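Side-chain contacts in uncharacterized protein (Nostoc punctiforme, PDB 2R3S), which probably transfers a methyl group from S-adenosylmethionine to an oxygen of a still unidentified acceptor, as a two-domain O-methyltransferase dimer: residues 32-37 and 43-48; 24-29 and 57-62; 181-186 and 190-195; 153-158 and 177-182. All coordinates share one frame; numbering follows the deposited sequence.

Contact 1 of 4, residues 32-37 and 43-48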
loop_
_atom_site.group_PDB
_atom_site.type_symbol
_atom_site.label_atom_id
_atom_site.label_comp_id
_atom_site.label_asym_id
_atom_site.label_seq_id
_atom_site.Cartn_x
_atom_site.Cartn_y
_atom_site.Cartn_z
ATOM N N PHE A 32 -13.208 14.512 4.029
ATOM C CA PHE A 32 -13.678 15.031 2.723
ATOM C C PHE A 32 -15.058 15.680 2.806
ATOM O O PHE A 32 -15.329 16.633 2.102
ATOM C CB PHE A 32 -13.726 13.901 1.700
ATOM C CG PHE A 32 -12.460 13.141 1.596
ATOM C CD1 PHE A 32 -11.350 13.705 0.985
ATOM C CD2 PHE A 32 -12.354 11.861 2.132
ATOM C CE1 PHE A 32 -10.142 12.987 0.890
ATOM C CE2 PHE A 32 -11.156 11.138 2.027
ATOM C CZ PHE A 32 -10.063 11.703 1.400
ATOM N N THR A 33 -15.930 15.116 3.647
ATOM C CA THR A 33 -17.265 15.659 3.930
ATOM C C THR A 33 -17.193 17.019 4.615
ATOM O O THR A 33 -18.034 17.888 4.361
ATOM C CB THR A 33 -18.066 14.663 4.796
ATOM O OG1 THR A 33 -18.163 13.410 4.092
ATOM C CG2 THR A 33 -19.475 15.184 5.116
ATOM N N ALA A 34 -16.191 17.196 5.473
ATOM C CA ALA A 34 -15.951 18.474 6.166
ATOM C C ALA A 34 -15.416 19.583 5.247
ATOM O O ALA A 34 -15.742 20.774 5.435
ATOM C CB ALA A 34 -15.002 18.256 7.362
ATOM N N ILE A 35 -14.583 19.209 4.278
ATOM C CA ILE A 35 -14.117 20.146 3.260
ATOM C C ILE A 35 -15.182 20.383 2.196
ATOM O O ILE A 35 -15.456 21.519 1.809
ATOM C CB ILE A 35 -12.820 19.668 2.557
ATOM C CG1 ILE A 35 -11.678 19.494 3.567
ATOM C CG2 ILE A 35 -12.391 20.689 1.526
ATOM C CD1 ILE A 35 -10.502 18.728 3.036
ATOM N N SER A 36 -15.766 19.302 1.710
ATOM C CA SER A 36 -16.781 19.354 0.679
ATOM C C SER A 36 -16.326 20.173 -0.524
ATOM O O SER A 36 -15.247 19.921 -1.059
ATOM C CB SER A 36 -18.121 19.839 1.245
ATOM O OG SER A 36 -19.140 19.628 0.280
ATOM N N GLN A 37 -17.110 21.147 -0.966
ATOM C CA GLN A 37 -16.717 21.903 -2.160
ATOM C C GLN A 37 -16.079 23.240 -1.853
ATOM O O GLN A 37 -15.855 24.024 -2.751
ATOM C CB GLN A 37 -17.900 22.046 -3.120
ATOM C CG GLN A 37 -18.549 20.698 -3.470
ATOM C CD GLN A 37 -19.249 20.666 -4.822
ATOM O OE1 GLN A 37 -19.291 21.657 -5.544
ATOM N NE2 GLN A 37 -19.787 19.504 -5.178
ATOM N N GLN A 43 -6.753 23.693 10.928
ATOM C CA GLN A 43 -7.292 24.130 12.210
ATOM C C GLN A 43 -8.816 23.930 12.263
ATOM O O GLN A 43 -9.397 23.430 13.260
ATOM C CB GLN A 43 -6.949 25.594 12.399
ATOM C CG GLN A 43 -5.423 25.872 12.600
ATOM C CD GLN A 43 -4.542 25.986 11.299
ATOM O OE1 GLN A 43 -4.965 25.733 10.162
ATOM N NE2 GLN A 43 -3.291 26.364 11.509
ATOM N N SER A 44 -9.463 24.285 11.166
ATOM C CA SER A 44 -10.903 24.166 11.078
ATOM C C SER A 44 -11.321 22.702 10.880
ATOM O O SER A 44 -12.326 22.275 11.436
ATOM C CB SER A 44 -11.449 25.115 9.988
ATOM O OG SER A 44 -12.600 24.604 9.358
ATOM N N LEU A 45 -10.552 21.925 10.116
ATOM C CA LEU A 45 -10.842 20.510 9.967
ATOM C C LEU A 45 -10.638 19.764 11.298
ATOM O O LEU A 45 -11.343 18.804 11.582
ATOM C CB LEU A 45 -10.014 19.891 8.825
ATOM C CG LEU A 45 -10.373 20.411 7.426
ATOM C CD1 LEU A 45 -9.358 19.928 6.345
ATOM C CD2 LEU A 45 -11.797 20.020 7.069
ATOM N N ALA A 46 -9.693 20.223 12.111
ATOM C CA ALA A 46 -9.488 19.683 13.459
ATOM C C ALA A 46 -10.732 19.864 14.335
ATOM O O ALA A 46 -11.145 18.937 15.022
ATOM C CB ALA A 46 -8.256 20.342 14.113
ATOM N N GLN A 47 -11.326 21.055 14.310
ATOM C CA GLN A 47 -12.575 21.337 15.053
ATOM C C GLN A 47 -13.707 20.489 14.495
ATOM O O GLN A 47 -14.399 19.822 15.244
ATOM C CB GLN A 47 -12.995 22.813 14.964
ATOM C CG GLN A 47 -12.280 23.755 15.896
ATOM N N LYS A 48 -13.893 20.536 13.181
ATOM C CA LYS A 48 -15.002 19.841 12.521
ATOM C C LYS A 48 -14.953 18.311 12.740
ATOM O O LYS A 48 -15.991 17.677 12.929
ATOM C CB LYS A 48 -15.015 20.107 10.992
ATOM C CG LYS A 48 -15.058 21.568 10.546
ATOM C CD LYS A 48 -16.462 22.129 10.188
ATOM C CE LYS A 48 -16.408 22.996 8.914
ATOM N NZ LYS A 48 -17.210 24.268 8.961
#
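Ile35 and Leu45 cross at about a right angle where helix 31-35 meets helix 42-49 in the winged-helix-like dimerisation domain of the O-methyltransferase. This is the tight side of the contact. Leu45 straddles the CG1 methylene of Ile35 with both of its methyls, CD2 lying 3.5 Å and CD1 3.6 Å from Ile35 CG1. The fork reaches there because CG of Leu45 stands beside the backbone N, anti to the carbonyl carbon (chi1 -66°). Ala34 belongs to the same close packing: it points its CB across the seam and meets CD2 of Leu45 at 3.7 Å. Deeper in, Met69 of strand 69-72 covers Ile35, while Met56 and Cys60 of helix 53-65 back Leu45. An alanine in place of Leu45 would probably leave Ile35 without its fork of methyls and open a gap between the two helices. The looser, solvent side is confined to the exposed Lys48. Its CB lies 4.1 Å from Ala34 CB, and the chain then bends at each of the three following torsions, coming near helix 31-35 again with CE, 4.2 Å from Ala34 O. On the inner side, by contrast, the end of the isoleucine is held as well: Ile35 CD1 rests 3.7 Å from Leu45 CD1.

Contact 2 of 4, residues 24-29 and 57-62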
loop_
_atom_site.group_PDB
_atom_site.type_symbol
_atom_site.label_atom_id
_atom_site.label_comp_id
_atom_site.label_asym_id
_atom_site.label_seq_id
_atom_site.Cartn_x
_atom_site.Cartn_y
_atom_site.Cartn_z
ATOM N N LYS A 24 -7.823 5.435 4.679
ATOM C CA LYS A 24 -8.706 4.875 5.686
ATOM C C LYS A 24 -8.987 5.898 6.787
ATOM O O LYS A 24 -10.146 6.125 7.136
ATOM C CB LYS A 24 -8.107 3.595 6.257
ATOM C CG LYS A 24 -8.939 2.944 7.332
ATOM C CD LYS A 24 -8.323 1.622 7.806
ATOM C CE LYS A 24 -9.157 1.040 8.925
ATOM N NZ LYS A 24 -8.869 -0.355 9.135
ATOM N N ALA A 25 -7.950 6.531 7.326
ATOM C CA ALA A 25 -8.149 7.573 8.354
ATOM C C ALA A 25 -8.991 8.733 7.850
ATOM O O ALA A 25 -9.895 9.190 8.545
ATOM C CB ALA A 25 -6.799 8.095 8.920
ATOM N N ALA A 26 -8.703 9.203 6.640
ATOM C CA ALA A 26 -9.471 10.303 6.047
ATOM C C ALA A 26 -10.956 9.954 5.967
ATOM O O ALA A 26 -11.809 10.765 6.308
ATOM C CB ALA A 26 -8.902 10.705 4.634
ATOM N N VAL A 27 -11.274 8.741 5.540
ATOM C CA VAL A 27 -12.665 8.333 5.381
ATOM C C VAL A 27 -13.371 8.169 6.723
ATOM O O VAL A 27 -14.500 8.658 6.910
ATOM C CB VAL A 27 -12.799 7.029 4.541
ATOM C CG1 VAL A 27 -14.198 6.481 4.675
ATOM C CG2 VAL A 27 -12.474 7.314 3.075
ATOM N N GLU A 28 -12.710 7.471 7.641
ATOM C CA GLU A 28 -13.229 7.262 8.979
ATOM C C GLU A 28 -13.451 8.577 9.712
ATOM O O GLU A 28 -14.349 8.681 10.508
ATOM C CB GLU A 28 -12.280 6.406 9.810
ATOM C CG GLU A 28 -12.211 4.990 9.361
ATOM C CD GLU A 28 -11.307 4.125 10.200
ATOM O OE1 GLU A 28 -10.417 4.629 10.914
ATOM O OE2 GLU A 28 -11.463 2.917 10.079
ATOM N N LEU A 29 -12.636 9.584 9.438
ATOM C CA LEU A 29 -12.765 10.868 10.124
ATOM C C LEU A 29 -13.656 11.855 9.381
ATOM O O LEU A 29 -13.875 12.954 9.851
ATOM C CB LEU A 29 -11.383 11.480 10.357
ATOM C CG LEU A 29 -10.494 10.747 11.358
ATOM C CD1 LEU A 29 -9.108 11.396 11.409
ATOM C CD2 LEU A 29 -11.147 10.747 12.718
ATOM N N ARG A 57 -3.256 18.296 10.142
ATOM C CA ARG A 57 -2.343 18.953 9.202
ATOM C C ARG A 57 -1.447 17.949 8.506
ATOM O O ARG A 57 -1.217 18.050 7.303
ATOM C CB ARG A 57 -1.458 19.974 9.931
ATOM C CG ARG A 57 -0.449 20.706 9.052
ATOM C CD ARG A 57 0.935 20.083 9.088
ATOM N NE ARG A 57 1.504 20.118 10.428
ATOM C CZ ARG A 57 2.668 19.584 10.777
ATOM N NH1 ARG A 57 3.422 18.952 9.889
ATOM N NH2 ARG A 57 3.084 19.688 12.030
HETATM N N MSE A 58 -0.904 17.009 9.280
HETATM C CA MSE A 58 -0.005 15.985 8.734
HETATM C C MSE A 58 -0.753 15.048 7.786
HETATM O O MSE A 58 -0.258 14.746 6.696
HETATM C CB MSE A 58 0.672 15.244 9.877
HETATM C CG MSE A 58 1.575 16.178 10.655
HETATM SE SE MSE A 58 1.891 15.712 12.506
HETATM C CE MSE A 58 3.762 15.115 12.321
ATOM N N LEU A 59 -1.963 14.608 8.179
ATOM C CA LEU A 59 -2.826 13.829 7.265
ATOM C C LEU A 59 -3.160 14.576 5.957
ATOM O O LEU A 59 -3.052 14.016 4.870
ATOM C CB LEU A 59 -4.124 13.365 7.981
ATOM C CG LEU A 59 -5.090 12.451 7.191
ATOM C CD1 LEU A 59 -4.413 11.126 6.781
ATOM C CD2 LEU A 59 -6.410 12.228 7.984
ATOM N N CYS A 60 -3.604 15.821 6.061
ATOM C CA CYS A 60 -4.051 16.570 4.879
ATOM C C CYS A 60 -2.905 16.922 3.940
ATOM O O CYS A 60 -3.073 16.841 2.741
ATOM C CB CYS A 60 -4.802 17.834 5.287
ATOM S SG CYS A 60 -6.445 17.482 6.029
ATOM N N ASP A 61 -1.742 17.300 4.471
ATOM C CA ASP A 61 -0.558 17.516 3.610
ATOM C C ASP A 61 -0.234 16.244 2.825
ATOM O O ASP A 61 0.032 16.300 1.633
ATOM C CB ASP A 61 0.666 17.922 4.415
ATOM C CG ASP A 61 0.590 19.329 4.933
ATOM O OD1 ASP A 61 -0.139 20.155 4.356
ATOM O OD2 ASP A 61 1.297 19.613 5.926
ATOM N N TYR A 62 -0.310 15.097 3.488
ATOM C CA TYR A 62 -0.087 13.811 2.834
ATOM C C TYR A 62 -1.150 13.534 1.779
ATOM O O TYR A 62 -0.836 13.107 0.677
ATOM C CB TYR A 62 -0.057 12.693 3.886
ATOM C CG TYR A 62 0.381 11.336 3.379
ATOM C CD1 TYR A 62 -0.540 10.434 2.872
ATOM C CD2 TYR A 62 1.715 10.963 3.400
ATOM C CE1 TYR A 62 -0.137 9.188 2.412
ATOM C CE2 TYR A 62 2.125 9.725 2.939
ATOM C CZ TYR A 62 1.199 8.850 2.442
ATOM O OH TYR A 62 1.599 7.622 2.014
#
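Leu59 is the bump of this contact, and Ala25, Ala26 and Leu29 form the hollow that takes it. Its CD2 methyl goes in deepest and reaches past the small alanine side chains to the backbone of helix 17-28, where it lies 4.0 Å from Ala26 N and 4.1 Å from Ala26 CA. The walls stand slightly further off. CB of Ala26 is 4.4 Å from Leu59 CD2 on one flank, and CD1 of Leu29 is likewise 4.4 Å from that methyl. Ala25 CB faces the fork, 4.3 Å from Leu59 CD2 and 4.4 Å from Leu59 CD1. With CG of Leu59 anti to the backbone N (chi1 -176°), the branched end is carried straight out from helix 53-65 into this hollow. Ala22, one turn earlier, also touches Leu59, so that the leucine sits over residues spaced as 22, 25, 26 and 29, in the manner of a knob in a hole. The two helices belong to the winged-helix-like dimerisation domain, in which helix 53-65 packs on helix 17-28. Methyl groups and the backbone N and CA of Ala26 meet here; consistent with the small alanines, the CA atoms of Ala26 and Leu59 are 7.6 Å apart. Val31 and Thr51 add to the surroundings, touching Leu59 and Leu29 respectively. The second subunit lies alongside: Ala25 packs on Thr114 and Leu29 on Val117 of that subunit, and Arg57, away from the hollow, forms a salt bridge with its Asp299.

Contact 3 of 4, residues 181-186 and 190-195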
loop_
_atom_site.group_PDB
_atom_site.type_symbol
_atom_site.label_atom_id
_atom_site.label_comp_id
_atom_site.label_asym_id
_atom_site.label_seq_id
_atom_site.Cartn_x
_atom_site.Cartn_y
_atom_site.Cartn_z
ATOM N N ILE A 181 -32.086 -8.155 -9.443
ATOM C CA ILE A 181 -33.049 -7.094 -9.164
ATOM C C ILE A 181 -33.226 -6.187 -10.372
ATOM O O ILE A 181 -34.345 -5.839 -10.714
ATOM C CB ILE A 181 -32.659 -6.266 -7.903
ATOM C CG1 ILE A 181 -32.879 -7.102 -6.641
ATOM C CG2 ILE A 181 -33.472 -5.010 -7.814
ATOM C CD1 ILE A 181 -32.057 -6.698 -5.425
ATOM N N ALA A 182 -32.137 -5.808 -11.025
ATOM C CA ALA A 182 -32.231 -4.989 -12.246
ATOM C C ALA A 182 -32.943 -5.720 -13.384
ATOM O O ALA A 182 -33.684 -5.093 -14.139
ATOM C CB ALA A 182 -30.840 -4.501 -12.708
ATOM N N VAL A 183 -32.701 -7.022 -13.537
ATOM C CA VAL A 183 -33.453 -7.811 -14.516
ATOM C C VAL A 183 -34.951 -7.666 -14.177
ATOM O O VAL A 183 -35.744 -7.327 -15.032
ATOM C CB VAL A 183 -32.979 -9.290 -14.573
ATOM C CG1 VAL A 183 -33.867 -10.110 -15.465
ATOM C CG2 VAL A 183 -31.526 -9.356 -15.064
ATOM N N ALA A 184 -35.317 -7.834 -12.909
ATOM C CA ALA A 184 -36.720 -7.695 -12.484
ATOM C C ALA A 184 -37.247 -6.308 -12.762
ATOM O O ALA A 184 -38.371 -6.169 -13.237
ATOM C CB ALA A 184 -36.890 -8.053 -10.984
ATOM N N GLN A 185 -36.438 -5.272 -12.517
ATOM C CA GLN A 185 -36.854 -3.880 -12.746
ATOM C C GLN A 185 -37.239 -3.630 -14.204
ATOM O O GLN A 185 -38.163 -2.883 -14.486
ATOM C CB GLN A 185 -35.739 -2.903 -12.330
ATOM C CG GLN A 185 -35.831 -1.493 -12.942
ATOM C CD GLN A 185 -34.558 -0.677 -12.774
ATOM O OE1 GLN A 185 -33.716 -0.981 -11.936
ATOM N NE2 GLN A 185 -34.420 0.371 -13.577
ATOM N N HIS A 186 -36.508 -4.244 -15.139
ATOM C CA HIS A 186 -36.737 -4.006 -16.585
ATOM C C HIS A 186 -37.636 -5.029 -17.263
ATOM O O HIS A 186 -37.993 -4.856 -18.420
ATOM C CB HIS A 186 -35.403 -3.903 -17.319
ATOM C CG HIS A 186 -34.580 -2.742 -16.865
ATOM N ND1 HIS A 186 -34.997 -1.437 -17.017
ATOM C CD2 HIS A 186 -33.402 -2.687 -16.201
ATOM C CE1 HIS A 186 -34.095 -0.628 -16.496
ATOM N NE2 HIS A 186 -33.120 -1.361 -15.988
ATOM N N ALA A 190 -40.634 -11.114 -15.006
ATOM C CA ALA A 190 -39.518 -11.938 -14.593
ATOM C C ALA A 190 -39.703 -12.317 -13.131
ATOM O O ALA A 190 -40.106 -11.491 -12.313
ATOM C CB ALA A 190 -38.207 -11.196 -14.805
ATOM N N GLU A 191 -39.422 -13.575 -12.814
ATOM C CA GLU A 191 -39.326 -14.036 -11.442
ATOM C C GLU A 191 -37.863 -14.363 -11.183
ATOM O O GLU A 191 -37.249 -15.091 -11.973
ATOM C CB GLU A 191 -40.186 -15.287 -11.218
ATOM C CG GLU A 191 -41.702 -15.061 -11.407
ATOM C CD GLU A 191 -42.359 -14.349 -10.238
ATOM O OE1 GLU A 191 -41.875 -14.485 -9.093
ATOM O OE2 GLU A 191 -43.372 -13.651 -10.474
ATOM N N ILE A 192 -37.328 -13.848 -10.072
ATOM C CA ILE A 192 -35.908 -13.936 -9.741
ATOM C C ILE A 192 -35.665 -14.868 -8.573
ATOM O O ILE A 192 -36.335 -14.795 -7.540
ATOM C CB ILE A 192 -35.304 -12.557 -9.357
ATOM C CG1 ILE A 192 -35.749 -11.451 -10.323
ATOM C CG2 ILE A 192 -33.809 -12.659 -9.296
ATOM C CD1 ILE A 192 -35.437 -11.684 -11.802
ATOM N N PHE A 193 -34.706 -15.758 -8.740
ATOM C CA PHE A 193 -34.292 -16.638 -7.674
ATOM C C PHE A 193 -32.831 -16.362 -7.353
ATOM O O PHE A 193 -31.943 -16.527 -8.213
ATOM C CB PHE A 193 -34.513 -18.102 -8.068
ATOM C CG PHE A 193 -35.950 -18.446 -8.248
ATOM C CD1 PHE A 193 -36.624 -18.037 -9.384
ATOM C CD2 PHE A 193 -36.630 -19.151 -7.282
ATOM C CE1 PHE A 193 -37.968 -18.322 -9.561
ATOM C CE2 PHE A 193 -37.952 -19.451 -7.450
ATOM C CZ PHE A 193 -38.629 -19.033 -8.606
ATOM N N GLY A 194 -32.589 -15.949 -6.116
ATOM C CA GLY A 194 -31.253 -15.646 -5.646
ATOM C C GLY A 194 -30.687 -16.737 -4.800
ATOM O O GLY A 194 -31.331 -17.196 -3.860
ATOM N N VAL A 195 -29.458 -17.135 -5.107
ATOM C CA VAL A 195 -28.759 -18.148 -4.334
ATOM C C VAL A 195 -27.591 -17.520 -3.624
ATOM O O VAL A 195 -26.706 -16.966 -4.269
ATOM C CB VAL A 195 -28.221 -19.289 -5.261
ATOM C CG1 VAL A 195 -27.466 -20.335 -4.457
ATOM C CG2 VAL A 195 -29.361 -19.947 -6.039
#
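Ala184 and Ile192 make the closest apolar contact, CB of the alanine lying 3.6 Å from CG1 of the isoleucine. The CD1 methyl of Ile192 then runs on against the helix backbone, 4.0 Å from both Ala184 CB and the backbone N of Ala184. Chi1 of Ile192 (-45°) turns CG1 to the helix, and chi2 (-57°) carries CD1 on toward that N. Val183 closes the next flank more loosely, its CG1 4.3 Å from Ile192 CD1, and Ala190 adds a light touch where its CB comes within 4.5 Å of Ala184 CA. Val169 of the adjacent strand meets both Val183 and Ile192 and widens the same apolar layer.

The polar ties are indirect. Arg216 bonds to the carbonyl oxygens of both sides, through NH1 to Ala190 O and through NH2 to Ala184 O, so one guanidinium spans the turn. Backbone bonds from Ile192 to Arg216 and His218 hold the strand in its sheet.

This is the helix-to-strand half of a beta-alpha-beta unit, strand 168-172, helix 178-186 and strand 191-196, in the Rossmann-like methyltransferase domain. Its chemistry implies that helix 178-186 meets strand 191-196 directly through small and branched aliphatic groups, while the polar link between them runs through Arg216.

Contact 4 of 4, residues 153-158 and 177-182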
loop_
_atom_site.group_PDB
_atom_site.type_symbol
_atom_site.label_atom_id
_atom_site.label_comp_id
_atom_site.label_asym_id
_atom_site.label_seq_id
_atom_site.Cartn_x
_atom_site.Cartn_y
_atom_site.Cartn_z
ATOM N N GLN A 153 -27.600 -2.481 -14.125
ATOM C CA GLN A 153 -28.414 -1.847 -15.154
ATOM C C GLN A 153 -27.891 -2.106 -16.561
ATOM O O GLN A 153 -28.675 -2.350 -17.478
ATOM C CB GLN A 153 -28.467 -0.325 -14.932
ATOM C CG GLN A 153 -29.183 0.121 -13.648
ATOM C CD GLN A 153 -30.626 -0.306 -13.622
ATOM O OE1 GLN A 153 -31.332 -0.170 -14.618
ATOM N NE2 GLN A 153 -31.079 -0.835 -12.481
ATOM N N LEU A 154 -26.580 -2.054 -16.757
ATOM C CA LEU A 154 -26.032 -2.301 -18.088
ATOM C C LEU A 154 -26.341 -3.737 -18.514
ATOM O O LEU A 154 -26.789 -3.961 -19.630
ATOM C CB LEU A 154 -24.523 -2.019 -18.184
ATOM C CG LEU A 154 -24.035 -0.575 -17.913
ATOM C CD1 LEU A 154 -22.494 -0.528 -17.878
ATOM C CD2 LEU A 154 -24.578 0.433 -18.913
ATOM N N ILE A 155 -26.131 -4.700 -17.624
ATOM C CA ILE A 155 -26.396 -6.100 -17.961
ATOM C C ILE A 155 -27.866 -6.292 -18.282
ATOM O O ILE A 155 -28.204 -6.925 -19.257
ATOM C CB ILE A 155 -25.940 -7.055 -16.867
ATOM C CG1 ILE A 155 -24.400 -7.120 -16.877
ATOM C CG2 ILE A 155 -26.598 -8.444 -17.061
ATOM C CD1 ILE A 155 -23.786 -7.977 -15.776
ATOM N N ALA A 156 -28.729 -5.677 -17.481
ATOM C CA ALA A 156 -30.175 -5.683 -17.714
ATOM C C ALA A 156 -30.534 -5.200 -19.124
ATOM O O ALA A 156 -31.259 -5.886 -19.850
ATOM C CB ALA A 156 -30.854 -4.848 -16.688
ATOM N N GLN A 157 -30.029 -4.036 -19.523
ATOM C CA GLN A 157 -30.390 -3.508 -20.840
ATOM C C GLN A 157 -29.668 -4.235 -21.987
ATOM O O GLN A 157 -30.169 -4.223 -23.106
ATOM C CB GLN A 157 -30.290 -1.977 -20.921
ATOM C CG GLN A 157 -28.907 -1.358 -20.800
ATOM C CD GLN A 157 -28.974 0.117 -20.349
ATOM O OE1 GLN A 157 -28.035 0.643 -19.732
ATOM N NE2 GLN A 157 -30.092 0.780 -20.649
ATOM N N LEU A 158 -28.546 -4.903 -21.697
ATOM C CA LEU A 158 -27.959 -5.882 -22.630
ATOM C C LEU A 158 -28.823 -7.151 -22.766
ATOM O O LEU A 158 -28.839 -7.762 -23.834
ATOM C CB LEU A 158 -26.524 -6.257 -22.225
ATOM C CG LEU A 158 -25.843 -7.476 -22.887
ATOM C CD1 LEU A 158 -25.487 -7.193 -24.348
ATOM C CD2 LEU A 158 -24.593 -7.920 -22.112
ATOM N N GLY A 177 -27.740 -8.603 -4.469
ATOM C CA GLY A 177 -28.887 -8.881 -5.328
ATOM C C GLY A 177 -29.165 -7.948 -6.491
ATOM O O GLY A 177 -30.134 -8.140 -7.216
ATOM N N LEU A 178 -28.309 -6.961 -6.725
ATOM C CA LEU A 178 -28.637 -5.915 -7.706
ATOM C C LEU A 178 -28.703 -6.428 -9.163
ATOM O O LEU A 178 -29.429 -5.858 -9.979
ATOM C CB LEU A 178 -27.674 -4.714 -7.614
ATOM C CG LEU A 178 -27.645 -3.905 -6.306
ATOM C CD1 LEU A 178 -26.835 -2.624 -6.465
ATOM C CD2 LEU A 178 -29.051 -3.593 -5.796
ATOM N N PHE A 179 -27.950 -7.468 -9.504
ATOM C CA PHE A 179 -27.994 -7.986 -10.896
ATOM C C PHE A 179 -29.360 -8.568 -11.253
ATOM O O PHE A 179 -29.999 -8.112 -12.202
ATOM C CB PHE A 179 -26.833 -8.945 -11.180
ATOM C CG PHE A 179 -25.491 -8.246 -11.187
ATOM C CD1 PHE A 179 -25.033 -7.610 -12.341
ATOM C CD2 PHE A 179 -24.727 -8.153 -10.034
ATOM C CE1 PHE A 179 -23.820 -6.925 -12.356
ATOM C CE2 PHE A 179 -23.503 -7.469 -10.038
ATOM C CZ PHE A 179 -23.053 -6.858 -11.195
ATOM N N GLY A 180 -29.831 -9.524 -10.466
ATOM C CA GLY A 180 -31.180 -10.067 -10.636
ATOM C C GLY A 180 -32.272 -9.042 -10.425
ATOM O O GLY A 180 -33.269 -9.048 -11.138
ATOM N N ILE A 181 -32.086 -8.155 -9.443
ATOM C CA ILE A 181 -33.049 -7.094 -9.164
ATOM C C ILE A 181 -33.226 -6.187 -10.372
ATOM O O ILE A 181 -34.345 -5.839 -10.714
ATOM C CB ILE A 181 -32.659 -6.266 -7.903
ATOM C CG1 ILE A 181 -32.879 -7.102 -6.641
ATOM C CG2 ILE A 181 -33.472 -5.010 -7.814
ATOM C CD1 ILE A 181 -32.057 -6.698 -5.425
ATOM N N ALA A 182 -32.137 -5.808 -11.025
ATOM C CA ALA A 182 -32.231 -4.989 -12.246
ATOM C C ALA A 182 -32.943 -5.720 -13.384
ATOM O O ALA A 182 -33.684 -5.093 -14.139
ATOM C CB ALA A 182 -30.840 -4.501 -12.708
#
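The Phe179 ring meets the CD1 methyl of Ile155 at a slant, with CE1 of Phe179 3.6 Å and its CD1 3.7 Å from Ile155 CD1. The ring also meets that of Phe270, with their planes about 45° apart, and it touches Leu237 and Pro239 of strand 233-239, so it lies between helix 149-159 and the central sheet. Phe179 CG stands beside the backbone N, which swings the ring toward the other helix. The second flat group is the amide of Gln153, whose NE2 lies 3.7 Å from Ala182 CB. Both ends of this amide have polar partners further along helix 178-186: OE1 probably bonds His186 NE2, and NE2 probably bonds Gln185 OE1. The glutamine leaves its own helix heading away from the partner, but the bend at chi2 (-61°) brings the amide back over Ala182.

Between these two ends the helices touch through alanines. Ala156 CB is 4.0 Å from Ala182 CB and 3.8 Å from Ala182 O, and such small groups let the axes come to 8.5 Å at a crossing angle of -40°.

At the start of helix 178-186, Gly177 takes the N-cap position with positive phi, and a CB there would crowd Ile181 CD1. Asp171 OD2 accepts a hydrogen bond from Gly180 N in the first turn. Helix 149-159 thus packs beside the first helix after strand 168-172 of the Rossmann-like methyltransferase fold; the glycine-containing loop between that strand and helix is where relatives bind S-adenosylmethionine, and the loop here is consistent with that role.

Overall arrangement
The four contacts fall into two pairs in different domains. Contacts 1 and 2 lie 11 Å apart, centre to centre, in the dimerisation domain. Contact 1 is nested within the loop that contact 2 closes, and the consecutive helices 17-28 with 31-35 and 42-49 with 53-65 knit them into one small core. Contacts 3 and 4, 8 Å apart between centres, share helix 178-186; contact 4 opens first along the chain, and Ile181 and Ala182 belong to both. Between the pairs the centres are 36 to 42 Å apart and nothing touches. In sequence the dimerisation domain comes first and the Rossmann-like, probably cofactor-binding, domain follows; contact 2 also meets the second subunit.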